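Local coordinates for protein hydrogenase maturation factor (Thermoanaerobacter tengcongensis, PDB 3VTH) that probably transfers the carbamoyl group of carbamoyl phosphate, in an ATP-dependent reaction, to the C-terminal cysteine of HypE during [NiFe]-hydrogenase maturation, at residues Arg599-Val604 with Lys672-Val677. Numbering follows the deposited sequence.
With AP2 (phosphomethylphosphonic acid adenosyl ester), chain H.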
loop_
_atom_site.group_PDB
_atom_site.type_symbol
_atom_site.label_atom_id
_atom_site.label_comp_id
_atom_site.label_asym_id
_atom_site.label_seq_id
_atom_site.Cartn_x
_atom_site.Cartn_y
_atom_site.Cartn_z
ATOM N N ARG A 599 9.125 13.043 16.429
ATOM C CA ARG A 599 9.024 14.167 17.350
ATOM C C ARG A 599 10.189 15.132 17.164
ATOM O O ARG A 599 10.020 16.346 17.317
ATOM C CB ARG A 599 8.937 13.708 18.825
ATOM C CG ARG A 599 7.727 12.793 19.189
ATOM C CD ARG A 599 6.327 13.431 19.037
ATOM N NE ARG A 599 5.989 13.651 17.631
ATOM C CZ ARG A 599 5.451 12.737 16.818
ATOM N NH1 ARG A 599 5.144 11.520 17.266
ATOM N NH2 ARG A 599 5.220 13.046 15.549
ATOM N N PHE A 600 11.373 14.592 16.861
ATOM C CA PHE A 600 12.542 15.439 16.539
ATOM C C PHE A 600 12.188 16.375 15.373
ATOM O O PHE A 600 12.368 17.609 15.468
ATOM C CB PHE A 600 13.778 14.569 16.224
ATOM C CG PHE A 600 15.119 15.283 16.309
ATOM C CD1 PHE A 600 15.229 16.637 16.641
ATOM C CD2 PHE A 600 16.291 14.580 15.993
ATOM C CE1 PHE A 600 16.489 17.276 16.702
ATOM C CE2 PHE A 600 17.551 15.214 16.042
ATOM C CZ PHE A 600 17.645 16.570 16.396
ATOM N N PHE A 601 11.656 15.804 14.291
ATOM C CA PHE A 601 11.175 16.610 13.164
ATOM C C PHE A 601 10.138 17.648 13.594
ATOM O O PHE A 601 10.239 18.810 13.200
ATOM C CB PHE A 601 10.603 15.729 12.039
ATOM C CG PHE A 601 11.619 15.364 10.990
ATOM C CD1 PHE A 601 11.522 15.893 9.700
ATOM C CD2 PHE A 601 12.671 14.493 11.289
ATOM C CE1 PHE A 601 12.467 15.553 8.711
ATOM C CE2 PHE A 601 13.619 14.145 10.307
ATOM C CZ PHE A 601 13.520 14.689 9.020
ATOM N N ASP A 602 9.166 17.241 14.418
ATOM C CA ASP A 602 8.128 18.193 14.878
ATOM C C ASP A 602 8.725 19.337 15.705
ATOM O O ASP A 602 8.310 20.492 15.567
ATOM C CB ASP A 602 7.034 17.493 15.686
ATOM C CG ASP A 602 6.101 16.649 14.815
ATOM O OD1 ASP A 602 6.154 16.760 13.567
ATOM O OD2 ASP A 602 5.325 15.860 15.397
ATOM N N ALA A 603 9.698 19.010 16.560
ATOM C CA ALA A 603 10.396 20.031 17.364
ATOM C C ALA A 603 11.095 21.083 16.483
ATOM O O ALA A 603 11.018 22.300 16.740
ATOM C CB ALA A 603 11.401 19.367 18.325
ATOM N N VAL A 604 11.805 20.617 15.457
ATOM C CA VAL A 604 12.450 21.518 14.489
ATOM C C VAL A 604 11.429 22.388 13.768
ATOM O O VAL A 604 11.609 23.610 13.672
ATOM C CB VAL A 604 13.287 20.740 13.435
ATOM C CG1 VAL A 604 13.833 21.694 12.349
ATOM C CG2 VAL A 604 14.419 19.973 14.125
ATOM N N LYS A 672 20.231 21.483 6.420
ATOM C CA LYS A 672 21.278 21.227 7.423
ATOM C C LYS A 672 20.819 20.197 8.457
ATOM O O LYS A 672 21.600 19.336 8.899
ATOM C CB LYS A 672 21.661 22.530 8.128
ATOM C CG LYS A 672 22.490 23.528 7.286
ATOM C CD LYS A 672 22.866 24.778 8.109
ATOM C CE LYS A 672 24.022 24.520 9.071
ATOM N NZ LYS A 672 24.429 25.777 9.762
ATOM N N PHE A 673 19.567 20.306 8.876
ATOM C CA PHE A 673 19.002 19.335 9.811
ATOM C C PHE A 673 18.921 17.926 9.203
ATOM O O PHE A 673 19.322 16.953 9.859
ATOM C CB PHE A 673 17.636 19.808 10.344
ATOM C CG PHE A 673 16.861 18.742 11.056
ATOM C CD1 PHE A 673 17.330 18.198 12.253
ATOM C CD2 PHE A 673 15.662 18.271 10.524
ATOM C CE1 PHE A 673 16.616 17.174 12.908
ATOM C CE2 PHE A 673 14.936 17.259 11.172
ATOM C CZ PHE A 673 15.413 16.710 12.364
ATOM N N HIS A 674 18.405 17.809 7.972
ATOM C CA HIS A 674 18.308 16.495 7.297
ATOM C C HIS A 674 19.708 15.866 7.189
ATOM O O HIS A 674 19.899 14.686 7.490
ATOM C CB HIS A 674 17.690 16.623 5.902
ATOM C CG HIS A 674 16.193 16.722 5.887
ATOM N ND1 HIS A 674 15.518 17.888 6.178
ATOM C CD2 HIS A 674 15.242 15.802 5.582
ATOM C CE1 HIS A 674 14.215 17.681 6.058
ATOM N NE2 HIS A 674 14.021 16.424 5.692
ATOM N N ASN A 675 20.684 16.671 6.779
ATOM C CA ASN A 675 22.061 16.189 6.629
ATOM C C ASN A 675 22.689 15.715 7.934
ATOM O O ASN A 675 23.481 14.769 7.941
ATOM C CB ASN A 675 22.958 17.262 6.010
ATOM C CG ASN A 675 22.635 17.540 4.560
ATOM O OD1 ASN A 675 22.082 16.693 3.836
ATOM N ND2 ASN A 675 22.984 18.747 4.120
ATOM N N THR A 676 22.349 16.392 9.027
ATOM C CA THR A 676 22.787 16.010 10.362
ATOM C C THR A 676 22.292 14.588 10.732
ATOM O O THR A 676 23.071 13.733 11.184
ATOM C CB THR A 676 22.301 17.032 11.400
ATOM O OG1 THR A 676 22.739 18.341 11.009
ATOM C CG2 THR A 676 22.863 16.704 12.803
ATOM N N VAL A 677 21.005 14.347 10.540
ATOM C CA VAL A 677 20.436 13.017 10.816
ATOM C C VAL A 677 21.159 11.968 9.957
ATOM O O VAL A 677 21.640 10.967 10.481
ATOM C CB VAL A 677 18.928 12.987 10.565
ATOM C CG1 VAL A 677 18.363 11.546 10.687
ATOM C CG2 VAL A 677 18.214 13.954 11.523
HETATM P PB AP2 H . 4.390 5.200 14.382
HETATM O O1B AP2 H . 5.192 6.474 14.465
HETATM O O2B AP2 H . 5.164 3.918 14.433
HETATM O O3B AP2 H . 3.172 5.242 15.271
HETATM C C3A AP2 H . 3.702 5.284 12.707
HETATM P PA AP2 H . 4.918 5.142 11.365
HETATM O O1A AP2 H . 3.996 4.998 10.162
HETATM O O2A AP2 H . 6.029 4.142 11.574
HETATM O "O5'" AP2 H . 5.652 6.584 11.328
HETATM C "C5'" AP2 H . 4.888 7.702 10.892
HETATM C "C4'" AP2 H . 5.682 8.917 11.312
HETATM O "O4'" AP2 H . 6.822 9.061 10.464
HETATM C "C3'" AP2 H . 4.904 10.208 11.149
HETATM O "O3'" AP2 H . 3.992 10.394 12.237
HETATM C "C2'" AP2 H . 6.044 11.205 11.119
HETATM O "O2'" AP2 H . 6.408 11.458 12.482
HETATM C "C1'" AP2 H . 7.159 10.452 10.379
HETATM N N9 AP2 H . 7.173 10.958 8.976
HETATM C C8 AP2 H . 6.197 10.841 8.041
HETATM N N7 AP2 H . 6.531 11.472 6.883
HETATM C C5 AP2 H . 7.753 12.012 7.064
HETATM C C6 AP2 H . 8.697 12.818 6.250
HETATM N N6 AP2 H . 8.403 13.172 4.973
HETATM N N1 AP2 H . 9.868 13.190 6.836
HETATM C C2 AP2 H . 10.197 12.835 8.097
HETATM N N3 AP2 H . 9.378 12.116 8.895
HETATM C C4 AP2 H . 8.167 11.685 8.440
#
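Phe673 drives its ring edge between Phe600 and Phe601, making a T-shaped pair with each. Its CE1 sits over the centre of the Phe600 ring, with the planes at 74°, and its CE2 lies 3.5 Å from Phe601 CE2, over the middle of that ring. CG of Phe673 is anti to its backbone N (chi1 167°), on a side chain that leaves the backbone toward helix 597-607. A third edge-to-face pair runs the other way: Phe601 turns its edge to the face of His674, CE1 standing 3.5 Å from NE2. ND1 of His674 is hydrogen-bonded to Ser670 O. Val604 CG2 makes a CH-pi contact over one face of Phe673, 3.7 Å from the ring centroid and 9° off its normal.

On the face of Phe601 opposite Phe673, AP2 C2 approaches Phe601 CE1 to 3.6 Å, toward the rim. An alanine in place of Phe601 would probably take the phenyl face away from the adenine C2 and open a gap beside Phe673 and His674. Arg599 grips Asp602 OD2 through NE and NH2, the latter at 2.8 Å. The arrangement is a buried aromatic cluster between nearly antiparallel helix segments, backing Phe601 where it lines the adenine side of the Kae1-like domain's nucleotide pocket.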